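Local coordinates for protein aspartate aminotransferase (Plasmodium falciparum, PDB 3K7Y) that probably catalyses the pyridoxal-phosphate-dependent transfer of an amino group from L-aspartate to 2-oxoglutarate, giving oxaloacetate and L-glutamate, and works as a homodimer, at residues Q245-S248 with K249-S252; F219-N223 with L224-V228; L308-I311 with K312-Q316. All blocks are in the same frame, centred on the assembly; numbering follows the deposited sequence.

Contact 1: Q245-S248 with K249-S252; sequences QSFS and KNMS. With PLP (pyridoxal-5'-phosphate), chain B.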
ATOM      1  N   GLN A 245       2.558  -2.882 -14.147  1.00 56.18           N
ATOM      2  CA  GLN A 245       3.421  -4.057 -14.167  1.00 55.70           C
ATOM      3  C   GLN A 245       3.462  -4.708 -12.796  1.00 55.07           C
ATOM      4  O   GLN A 245       3.738  -4.035 -11.803  1.00 55.10           O
ATOM      5  CB  GLN A 245       4.803  -3.620 -14.626  1.00 56.44           C
ATOM      6  CG  GLN A 245       6.017  -4.395 -14.138  1.00 57.52           C
ATOM      7  CD  GLN A 245       7.260  -4.053 -14.967  1.00 58.30           C
ATOM      8  OE1 GLN A 245       8.294  -4.719 -14.891  1.00 59.46           O
ATOM      9  NE2 GLN A 245       7.143  -3.026 -15.787  1.00 57.77           N
ATOM     10  N   SER A 246       3.151  -6.004 -12.745  1.00 54.37           N
ATOM     11  CA  SER A 246       3.196  -6.783 -11.515  1.00 53.58           C
ATOM     12  C   SER A 246       4.313  -7.791 -11.579  1.00 54.46           C
ATOM     13  O   SER A 246       4.621  -8.314 -12.653  1.00 55.47           O
ATOM     14  CB  SER A 246       1.887  -7.533 -11.299  1.00 53.43           C
ATOM     15  OG  SER A 246       2.016  -8.454 -10.221  1.00 53.72           O
ATOM     16  N   PHE A 247       4.908  -8.070 -10.424  1.00 54.54           N
ATOM     17  CA  PHE A 247       5.955  -9.069 -10.302  1.00 55.33           C
ATOM     18  C   PHE A 247       5.473 -10.118  -9.328  1.00 55.98           C
ATOM     19  O   PHE A 247       6.285 -10.840  -8.723  1.00 56.78           O
ATOM     20  CB  PHE A 247       7.209  -8.455  -9.719  1.00 55.50           C
ATOM     21  CG  PHE A 247       7.763  -7.316 -10.502  1.00 55.83           C
ATOM     22  CD1 PHE A 247       8.483  -7.530 -11.667  1.00 57.70           C
ATOM     23  CD2 PHE A 247       7.620  -6.015 -10.042  1.00 55.57           C
ATOM     24  CE1 PHE A 247       9.037  -6.455 -12.373  1.00 58.25           C
ATOM     25  CE2 PHE A 247       8.165  -4.940 -10.746  1.00 55.12           C
ATOM     26  CZ  PHE A 247       8.874  -5.161 -11.907  1.00 56.44           C
ATOM     27  N   SER A 248       4.158 -10.187  -9.143  1.00 55.49           N
ATOM     28  CA  SER A 248       3.614 -11.155  -8.221  1.00 56.82           C
ATOM     29  C   SER A 248       3.831 -12.562  -8.714  1.00 58.60           C
ATOM     30  O   SER A 248       4.095 -13.446  -7.898  1.00 59.79           O
ATOM     31  CB  SER A 248       2.152 -10.901  -7.918  1.00 56.04           C
ATOM     32  OG  SER A 248       2.051 -10.111  -6.743  1.00 57.28           O
ATOM     33  N   LYS A 249       3.765 -12.757 -10.035  1.00 59.43           N
ATOM     34  CA  LYS A 249       4.003 -14.080 -10.636  1.00 61.75           C
ATOM     35  C   LYS A 249       5.383 -14.275 -11.299  1.00 63.29           C
ATOM     36  O   LYS A 249       5.980 -15.344 -11.189  1.00 64.31           O
ATOM     37  CB  LYS A 249       2.873 -14.447 -11.586  1.00 61.78           C
ATOM     38  CG  LYS A 249       1.582 -14.821 -10.869  1.00 63.00           C
ATOM     39  CD  LYS A 249       0.669 -13.614 -10.594  1.00 64.11           C
ATOM     40  CE  LYS A 249      -0.641 -14.060  -9.940  1.00 65.42           C
ATOM     41  NZ  LYS A 249      -1.536 -12.931  -9.559  1.00 63.69           N
ATOM     42  N   ASN A 250       5.858 -13.230 -11.979  1.00 63.52           N
ATOM     43  CA  ASN A 250       7.219 -13.119 -12.500  1.00 65.45           C
ATOM     44  C   ASN A 250       8.328 -13.596 -11.571  1.00 66.87           C
ATOM     45  O   ASN A 250       9.121 -14.487 -11.921  1.00 68.63           O
ATOM     46  CB  ASN A 250       7.512 -11.653 -12.792  1.00 64.78           C
ATOM     47  CG  ASN A 250       7.013 -11.231 -14.133  1.00 67.12           C
ATOM     48  OD1 ASN A 250       7.026 -12.015 -15.092  1.00 69.46           O
ATOM     49  ND2 ASN A 250       6.555  -9.980 -14.222  1.00 68.09           N
ATOM     50  N   MET A 251       8.407 -12.945 -10.410  1.00 65.99           N
ATOM     51  CA  MET A 251       9.406 -13.241  -9.403  1.00 66.57           C
ATOM     52  C   MET A 251       8.853 -14.134  -8.306  1.00 66.88           C
ATOM     53  O   MET A 251       9.505 -14.334  -7.285  1.00 67.71           O
ATOM     54  CB  MET A 251       9.839 -11.949  -8.746  1.00 65.87           C
ATOM     55  CG  MET A 251      11.042 -11.342  -9.319  1.00 67.17           C
ATOM     56  SD  MET A 251      10.551 -10.022 -10.387  1.00 67.20           S
ATOM     57  CE  MET A 251      12.167  -9.364 -10.821  1.00 69.77           C
ATOM     58  N   SER A 252       7.637 -14.644  -8.497  1.00 66.42           N
ATOM     59  CA  SER A 252       6.913 -15.371  -7.451  1.00 66.78           C
ATOM     60  C   SER A 252       6.771 -14.555  -6.155  1.00 65.80           C
ATOM     61  O   SER A 252       6.654 -15.140  -5.073  1.00 66.57           O
ATOM     62  CB  SER A 252       7.607 -16.696  -7.140  1.00 68.89           C
ATOM     63  OG  SER A 252       8.613 -16.478  -6.149  1.00 70.68           O
TER
HETATM   64  N1  PLP B 406      -3.744  -7.566 -13.707  1.00 59.51           N
HETATM   65  C2  PLP B 406      -4.008  -8.874 -14.024  1.00 57.07           C
HETATM   66  C2A PLP B 406      -4.484  -9.181 -15.393  1.00 55.74           C
HETATM   67  C3  PLP B 406      -3.816  -9.869 -13.078  1.00 58.25           C
HETATM   68  O3  PLP B 406      -4.062 -11.180 -13.400  1.00 58.49           O
HETATM   69  C4  PLP B 406      -3.368  -9.534 -11.800  1.00 59.75           C
HETATM   70  C4A PLP B 406      -3.040 -10.658 -10.864  1.00 62.37           C
HETATM   71  O4A PLP B 406      -1.876 -11.079 -10.814  1.00 65.22           O
HETATM   72  C5  PLP B 406      -3.087  -8.195 -11.465  1.00 60.08           C
HETATM   73  C6  PLP B 406      -3.293  -7.217 -12.440  1.00 60.52           C
HETATM   74  C5A PLP B 406      -2.608  -7.720 -10.090  1.00 59.02           C
HETATM   75  O4P PLP B 406      -1.497  -8.398  -9.530  1.00 57.43           O
HETATM   76  P   PLP B 406      -1.022  -8.089  -8.012  1.00 56.10           P
HETATM   77  O1P PLP B 406       0.449  -8.342  -7.841  1.00 55.19           O
HETATM   78  O2P PLP B 406      -1.702  -9.053  -7.077  1.00 56.20           O
HETATM   79  O3P PLP B 406      -1.337  -6.641  -7.716  1.00 53.43           O

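Contact 2: F219-N223 with L224-V228; sequences FGHTN and LEEDV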
ATOM      1  N   PHE A 219       5.290 -15.844 -19.402  1.00 82.39           N
ATOM      2  CA  PHE A 219       4.405 -17.001 -19.324  1.00 83.39           C
ATOM      3  C   PHE A 219       3.744 -17.355 -20.656  1.00 84.26           C
ATOM      4  O   PHE A 219       3.322 -18.491 -20.868  1.00 85.36           O
ATOM      5  CB  PHE A 219       3.367 -16.792 -18.231  1.00 81.88           C
ATOM      6  CG  PHE A 219       3.933 -16.883 -16.851  1.00 82.21           C
ATOM      7  CD1 PHE A 219       4.160 -18.120 -16.261  1.00 83.12           C
ATOM      8  CD2 PHE A 219       4.245 -15.732 -16.135  1.00 82.49           C
ATOM      9  CE1 PHE A 219       4.686 -18.214 -14.969  1.00 83.75           C
ATOM     10  CE2 PHE A 219       4.769 -15.813 -14.836  1.00 82.64           C
ATOM     11  CZ  PHE A 219       4.989 -17.058 -14.255  1.00 82.90           C
ATOM     12  N   GLY A 220       3.676 -16.386 -21.556  1.00 84.50           N
ATOM     13  CA  GLY A 220       3.064 -16.603 -22.858  1.00 86.13           C
ATOM     14  C   GLY A 220       4.001 -17.281 -23.827  1.00 88.62           C
ATOM     15  O   GLY A 220       3.573 -18.002 -24.734  1.00 89.67           O
ATOM     16  N   HIS A 221       5.293 -17.048 -23.634  1.00 90.12           N
ATOM     17  CA  HIS A 221       6.308 -17.568 -24.542  1.00 92.20           C
ATOM     18  C   HIS A 221       7.473 -18.201 -23.812  1.00 93.96           C
ATOM     19  O   HIS A 221       7.414 -18.417 -22.603  1.00 93.89           O
ATOM     20  CB  HIS A 221       6.791 -16.453 -25.459  1.00 92.00           C
ATOM     21  CG  HIS A 221       5.726 -15.929 -26.366  1.00 90.30           C
ATOM     22  ND1 HIS A 221       4.780 -16.746 -26.946  1.00 89.85           N
ATOM     23  CD2 HIS A 221       5.465 -14.678 -26.805  1.00 88.31           C
ATOM     24  CE1 HIS A 221       3.976 -16.017 -27.696  1.00 88.65           C
ATOM     25  NE2 HIS A 221       4.373 -14.760 -27.633  1.00 87.53           N
ATOM     26  N   THR A 222       8.522 -18.514 -24.563  1.00 96.02           N
ATOM     27  CA  THR A 222       9.763 -19.027 -23.992  1.00 97.67           C
ATOM     28  C   THR A 222      10.696 -17.854 -23.688  1.00 97.46           C
ATOM     29  O   THR A 222      11.272 -17.768 -22.603  1.00 97.30           O
ATOM     30  CB  THR A 222      10.421 -20.046 -24.936  1.00 99.84           C
ATOM     31  OG1 THR A 222       9.881 -19.869 -26.252  1.00100.07           O
ATOM     32  CG2 THR A 222      10.128 -21.469 -24.470  1.00100.39           C
ATOM     33  N   ASN A 223      10.831 -16.951 -24.654  1.00 97.39           N
ATOM     34  CA  ASN A 223      11.535 -15.697 -24.444  1.00 97.26           C
ATOM     35  C   ASN A 223      10.548 -14.733 -23.835  1.00 94.80           C
ATOM     36  O   ASN A 223       9.397 -14.687 -24.256  1.00 93.89           O
ATOM     37  CB  ASN A 223      12.086 -15.149 -25.769  1.00 98.51           C
ATOM     38  CG  ASN A 223      12.877 -13.847 -25.599  1.00 98.96           C
ATOM     39  OD1 ASN A 223      12.838 -13.199 -24.551  1.00 98.86           O
ATOM     40  ND2 ASN A 223      13.592 -13.461 -26.644  1.00100.56           N
ATOM     41  N   LEU A 224      10.990 -13.972 -22.840  1.00 94.02           N
ATOM     42  CA  LEU A 224      10.076 -13.100 -22.100  1.00 91.62           C
ATOM     43  C   LEU A 224      10.056 -11.687 -22.661  1.00 90.49           C
ATOM     44  O   LEU A 224       9.248 -10.856 -22.243  1.00 89.29           O
ATOM     45  CB  LEU A 224      10.372 -13.117 -20.592  1.00 91.22           C
ATOM     46  CG  LEU A 224      11.686 -12.504 -20.123  1.00 92.28           C
ATOM     47  CD1 LEU A 224      11.474 -11.053 -19.764  1.00 91.28           C
ATOM     48  CD2 LEU A 224      12.217 -13.260 -18.929  1.00 93.57           C
ATOM     49  N   GLU A 225      10.934 -11.410 -23.613  1.00 90.90           N
ATOM     50  CA  GLU A 225      10.833 -10.157 -24.335  1.00 89.85           C
ATOM     51  C   GLU A 225       9.738 -10.277 -25.377  1.00 88.48           C
ATOM     52  O   GLU A 225       9.152  -9.277 -25.759  1.00 87.44           O
ATOM     53  CB  GLU A 225      12.161  -9.749 -24.970  1.00 91.83           C
ATOM     54  CG  GLU A 225      13.236  -9.390 -23.953  1.00 93.23           C
ATOM     55  CD  GLU A 225      14.404  -8.606 -24.545  1.00 96.12           C
ATOM     56  OE1 GLU A 225      14.891  -7.681 -23.859  1.00 96.79           O
ATOM     57  OE2 GLU A 225      14.836  -8.896 -25.685  1.00 97.71           O
ATOM     58  N   GLU A 226       9.460 -11.506 -25.820  1.00 88.30           N
ATOM     59  CA  GLU A 226       8.367 -11.772 -26.770  1.00 87.08           C
ATOM     60  C   GLU A 226       7.051 -11.197 -26.237  1.00 84.07           C
ATOM     61  O   GLU A 226       6.429 -10.362 -26.893  1.00 83.26           O
ATOM     62  CB  GLU A 226       8.202 -13.279 -27.060  1.00 88.19           C
ATOM     63  CG  GLU A 226       8.996 -13.863 -28.247  1.00 91.79           C
ATOM     64  CD  GLU A 226       8.379 -15.173 -28.804  1.00 95.22           C
ATOM     65  OE1 GLU A 226       7.316 -15.073 -29.465  1.00 95.03           O
ATOM     66  OE2 GLU A 226       8.950 -16.287 -28.597  1.00 96.20           O
ATOM     67  N   ASP A 227       6.667 -11.624 -25.031  1.00 82.00           N
ATOM     68  CA  ASP A 227       5.389 -11.270 -24.391  1.00 79.07           C
ATOM     69  C   ASP A 227       5.036  -9.792 -24.415  1.00 77.27           C
ATOM     70  O   ASP A 227       3.870  -9.422 -24.268  1.00 76.13           O
ATOM     71  CB  ASP A 227       5.397 -11.738 -22.938  1.00 78.54           C
ATOM     72  CG  ASP A 227       5.259 -13.236 -22.809  1.00 79.36           C
ATOM     73  OD1 ASP A 227       4.900 -13.901 -23.805  1.00 80.86           O
ATOM     74  OD2 ASP A 227       5.506 -13.758 -21.706  1.00 78.78           O
ATOM     75  N   VAL A 228       6.049  -8.957 -24.606  1.00 76.73           N
ATOM     76  CA  VAL A 228       5.893  -7.517 -24.516  1.00 74.67           C
ATOM     77  C   VAL A 228       6.220  -6.826 -25.856  1.00 74.77           C
ATOM     78  O   VAL A 228       6.553  -5.639 -25.894  1.00 74.77           O
ATOM     79  CB  VAL A 228       6.743  -6.990 -23.329  1.00 74.49           C
ATOM     80  CG1 VAL A 228       8.086  -6.413 -23.792  1.00 75.65           C
ATOM     81  CG2 VAL A 228       5.965  -6.007 -22.502  1.00 72.43           C
TER

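Contact 3: L308-I311 with K312-Q316; sequences LNWI and KELSQ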
ATOM      1  N   LEU A 308      20.128 -13.617 -14.758  1.00 96.53           N
ATOM      2  CA  LEU A 308      20.284 -14.741 -15.684  1.00 97.47           C
ATOM      3  C   LEU A 308      19.827 -16.072 -15.094  1.00 97.28           C
ATOM      4  O   LEU A 308      19.238 -16.896 -15.793  1.00 97.13           O
ATOM      5  CB  LEU A 308      21.733 -14.836 -16.168  1.00100.42           C
ATOM      6  CG  LEU A 308      22.171 -13.766 -17.178  1.00101.00           C
ATOM      7  CD1 LEU A 308      23.659 -13.449 -17.045  1.00103.41           C
ATOM      8  CD2 LEU A 308      21.816 -14.184 -18.617  1.00101.04           C
ATOM      9  N   ASN A 309      20.100 -16.277 -13.809  1.00 97.24           N
ATOM     10  CA  ASN A 309      19.620 -17.464 -13.106  1.00 97.01           C
ATOM     11  C   ASN A 309      18.101 -17.432 -12.958  1.00 93.67           C
ATOM     12  O   ASN A 309      17.454 -18.472 -13.019  1.00 93.57           O
ATOM     13  CB  ASN A 309      20.316 -17.608 -11.742  1.00 98.78           C
ATOM     14  CG  ASN A 309      19.786 -18.781 -10.908  1.00 99.76           C
ATOM     15  OD1 ASN A 309      19.401 -19.834 -11.435  1.00 99.56           O
ATOM     16  ND2 ASN A 309      19.777 -18.593  -9.585  1.00100.41           N
ATOM     17  N   TRP A 310      17.531 -16.242 -12.780  1.00 90.82           N
ATOM     18  CA  TRP A 310      16.082 -16.114 -12.700  1.00 87.59           C
ATOM     19  C   TRP A 310      15.433 -16.309 -14.059  1.00 86.72           C
ATOM     20  O   TRP A 310      14.621 -17.220 -14.199  1.00 86.86           O
ATOM     21  CB  TRP A 310      15.649 -14.791 -12.078  1.00 85.73           C
ATOM     22  CG  TRP A 310      14.176 -14.483 -12.276  1.00 82.10           C
ATOM     23  CD1 TRP A 310      13.112 -15.194 -11.796  1.00 80.71           C
ATOM     24  CD2 TRP A 310      13.623 -13.376 -12.999  1.00 78.38           C
ATOM     25  NE1 TRP A 310      11.932 -14.604 -12.185  1.00 77.68           N
ATOM     26  CE2 TRP A 310      12.220 -13.486 -12.922  1.00 75.97           C
ATOM     27  CE3 TRP A 310      14.179 -12.301 -13.706  1.00 76.97           C
ATOM     28  CZ2 TRP A 310      11.368 -12.565 -13.526  1.00 73.53           C
ATOM     29  CZ3 TRP A 310      13.332 -11.390 -14.308  1.00 74.28           C
ATOM     30  CH2 TRP A 310      11.943 -11.527 -14.213  1.00 72.58           C
ATOM     31  N   ILE A 311      15.785 -15.477 -15.050  1.00 86.05           N
ATOM     32  CA  ILE A 311      15.280 -15.626 -16.439  1.00 85.18           C
ATOM     33  C   ILE A 311      15.214 -17.088 -16.905  1.00 86.32           C
ATOM     34  O   ILE A 311      14.220 -17.505 -17.521  1.00 85.47           O
ATOM     35  CB  ILE A 311      16.131 -14.855 -17.470  1.00 85.99           C
ATOM     36  CG1 ILE A 311      16.063 -13.357 -17.232  1.00 84.40           C
ATOM     37  CG2 ILE A 311      15.669 -15.158 -18.896  1.00 85.71           C
ATOM     38  CD1 ILE A 311      17.241 -12.626 -17.833  1.00 86.17           C
ATOM     39  N   LYS A 312      16.276 -17.845 -16.614  1.00 88.16           N
ATOM     40  CA  LYS A 312      16.335 -19.264 -16.937  1.00 89.70           C
ATOM     41  C   LYS A 312      15.217 -20.053 -16.251  1.00 88.32           C
ATOM     42  O   LYS A 312      14.389 -20.637 -16.943  1.00 87.78           O
ATOM     43  CB  LYS A 312      17.724 -19.858 -16.644  1.00 92.82           C
ATOM     44  CG  LYS A 312      18.780 -19.702 -17.776  1.00 95.63           C
ATOM     45  CD  LYS A 312      18.574 -20.698 -18.935  1.00 97.88           C
ATOM     46  CE  LYS A 312      19.771 -20.745 -19.910  1.00101.37           C
ATOM     47  NZ  LYS A 312      20.716 -21.913 -19.736  1.00104.11           N
ATOM     48  N   GLU A 313      15.176 -20.060 -14.913  1.00 87.93           N
ATOM     49  CA  GLU A 313      14.100 -20.750 -14.169  1.00 87.00           C
ATOM     50  C   GLU A 313      12.737 -20.267 -14.674  1.00 84.06           C
ATOM     51  O   GLU A 313      11.781 -21.046 -14.768  1.00 83.68           O
ATOM     52  CB  GLU A 313      14.186 -20.510 -12.653  1.00 87.29           C
ATOM     53  CG  GLU A 313      15.492 -20.906 -11.936  1.00 91.97           C
ATOM     54  CD  GLU A 313      15.579 -20.319 -10.508  1.00 94.94           C
ATOM     55  OE1 GLU A 313      16.449 -19.445 -10.250  1.00 96.22           O
ATOM     56  OE2 GLU A 313      14.759 -20.721  -9.647  1.00 95.20           O
ATOM     57  N   LEU A 314      12.666 -18.976 -15.002  1.00 81.83           N
ATOM     58  CA  LEU A 314      11.485 -18.389 -15.594  1.00 78.98           C
ATOM     59  C   LEU A 314      11.188 -19.032 -16.938  1.00 78.98           C
ATOM     60  O   LEU A 314      10.069 -19.489 -17.163  1.00 78.16           O
ATOM     61  CB  LEU A 314      11.638 -16.873 -15.738  1.00 77.94           C
ATOM     62  CG  LEU A 314      10.448 -16.031 -16.242  1.00 76.15           C
ATOM     63  CD1 LEU A 314      10.292 -16.148 -17.778  1.00 78.00           C
ATOM     64  CD2 LEU A 314       9.127 -16.337 -15.521  1.00 72.51           C
ATOM     65  N   SER A 315      12.175 -19.069 -17.829  1.00 79.99           N
ATOM     66  CA  SER A 315      11.983 -19.714 -19.137  1.00 80.39           C
ATOM     67  C   SER A 315      11.631 -21.203 -19.017  1.00 81.29           C
ATOM     68  O   SER A 315      10.762 -21.703 -19.741  1.00 80.70           O
ATOM     69  CB  SER A 315      13.203 -19.533 -20.027  1.00 82.08           C
ATOM     70  OG  SER A 315      12.812 -19.616 -21.379  1.00 81.37           O
ATOM     71  N   GLN A 316      12.321 -21.888 -18.098  1.00 82.73           N
ATOM     72  CA  GLN A 316      11.992 -23.255 -17.659  1.00 83.42           C
ATOM     73  C   GLN A 316      10.576 -23.382 -17.071  1.00 81.27           C
ATOM     74  O   GLN A 316      10.012 -24.473 -17.041  1.00 81.56           O
ATOM     75  CB  GLN A 316      13.021 -23.764 -16.632  1.00 85.21           C
ATOM     76  CG  GLN A 316      14.029 -24.791 -17.158  1.00 88.90           C
ATOM     77  CD  GLN A 316      15.374 -24.195 -17.597  1.00 91.62           C
ATOM     78  OE1 GLN A 316      15.842 -23.204 -17.038  1.00 92.39           O
ATOM     79  NE2 GLN A 316      16.007 -24.820 -18.591  1.00 93.09           N
TER

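Contact 1: Q245-S248 with K249-S252
Ser246 turns its carbonyl to the amide of Asn250 and its hydroxyl to the phosphate of pyridoxal phosphate. Two hydroxyls reach one phosphate oxygen: Ser246 OG bonds to O1P of the cofactor at 2.9 Å and Ser248 OG to the same O1P at 2.6 Å. Lys249, bent about its CB-CG bond and extended beyond, brings NZ to the cofactor's aldehyde; the modelled separation is too short to trust, but the approach fits the Schiff-base lysine of this aminotransferase family. NZ also bonds to Tyr68 OH of the second subunit, so the site is built across the dimer. One shell out, an ST turn fixes Ser246: with OG anti to the backbone N (chi1 171°), the hydroxyl also accepts Ser248 N at 3.0 Å, nearly straight at 165°. Behind it the chain folds back by weaker bonds. Asn250 ND2 makes a weak, strongly bent hydrogen bond to Ser246 O at 3.0 Å (121° at the hydrogen), and Met251 N lies 3.4 Å from Phe247 O in another weak bond. Met251 runs alongside Phe247, its SD 3.5 Å from Phe247 CD1 and obliquely placed to the ring, a Met-aromatic contact. The turn follows strand 241-246, which lies between strands 209-214 and 258-264; Phe247 packs on helices 75-86 and 291-302, and Met251 on the latter.

Contact 2: F219-N223 with L224-V228
Asp227 reaches back across the loop to the backbone of Gly220, and here the contact is tight and buried. Gly220 N donates to Asp227 OD2 at 3.2 Å, meeting the carboxylate on its syn side but 28° out of its plane. Gly218 N bonds to the same oxygen, while Ser182 OG makes a weak bond to OD1, so both carboxylate oxygens have partners. Leu224 lies on the inner side as well, packed against Ile311 and Leu314 of helix 304-335. Toward solvent the contact is looser and partly exposed. The carboxylate of Glu226 stacks on the His221 ring, the planes 16° apart, with OE1 3.3 Å above one face and offset toward its rim; no hydrogen bond joins the pair. Asn223, exposed, makes the turn in the middle of the loop: CG stands anti to the backbone N (chi1 -178°), which swings OD1 forward to accept Glu225 N at 2.8 Å, as in an Asx turn. That bond is straight at the hydrogen, though the donor sits well above the amide's carbonyl plane. The carboxylate of Glu225 makes a salt bridge with Arg232. Chemically, backbone N-H groups gripping Asp227 would favour its charged form and hold the loop closed, next to Phe219, whose ring lies near Tyr216 of the cofactor site; the outer side combines the His221-Glu226 stack, the Asn223-Glu225 bond and the Glu225-Arg232 salt bridge.

Contact 3: L308-I311 with K312-Q316
Ser315 N donates to Ile311 O at 2.6 Å, the shortest of four successive main-chain bonds that run from each residue to the one four places on. The next, Leu314 N to Trp310 O, is 2.7 Å long and approaches nearly along the C=O axis. Earlier in the run the bonds lengthen: Lys312 N lies 3.2 Å from Leu308 O, and Glu313 N reaches Asn309 O only weakly, at 3.4 Å. This is the regular i to i+4 pattern of an alpha-helix, and it sets which side chains meet. On the buried side, Trp310 and Leu314 are one turn apart. Trp310 CG stands anti to the backbone N (chi1 166°), which sends the ring out from the helix, nearly square to its axis, with Leu314 CB over one face, 4.2 Å above the plane and offset toward the rim. Trp310 NE1 is hydrogen-bonded to Asn250 O, and the ring meets Phe49 edge-to-face, so its orientation is fixed from several directions. On another side Glu313 crosses Asn309 obliquely, amide and carboxylate planes 29° apart. Glu313 OE1 lies 3.2 Å from Asn309 OD1, two acceptors that do not bond; OE1 finds its partner in the hydroxyl of Ser51, and OE2 makes a weak bond to Asp50 N. Lys312 lays CB and CG beside Leu308 O before its chain bends away on the exposed surface. These residues lie near the start of the long helix 304-335. Trp310 packs on Met251 in the loop after strand 241-246, Ser315 OG bonds to Thr222 O in the loop before helix 229-235, and Glu313 meets residues around the start of helix 50-62.

From the N terminus, contact 2 comes first, rounding the loop between strand 209-214 and helix 229-235. Contact 1 follows, forming the turn that leaves strand 241-246 on the way to strand 258-264, and contact 3 spans successive turns of helix 304-335. The three lie in series, none nested in or crossing another, yet they meet in space with centres 12 to 14 Å apart. Contacts 1 and 2 touch through the ring of Phe219, whose CZ lies 3.7 Å from Lys249 O. Helix residues 308-316 back both loops, tying the long helix to two segments that lead out of the central mixed sheet beside the cofactor.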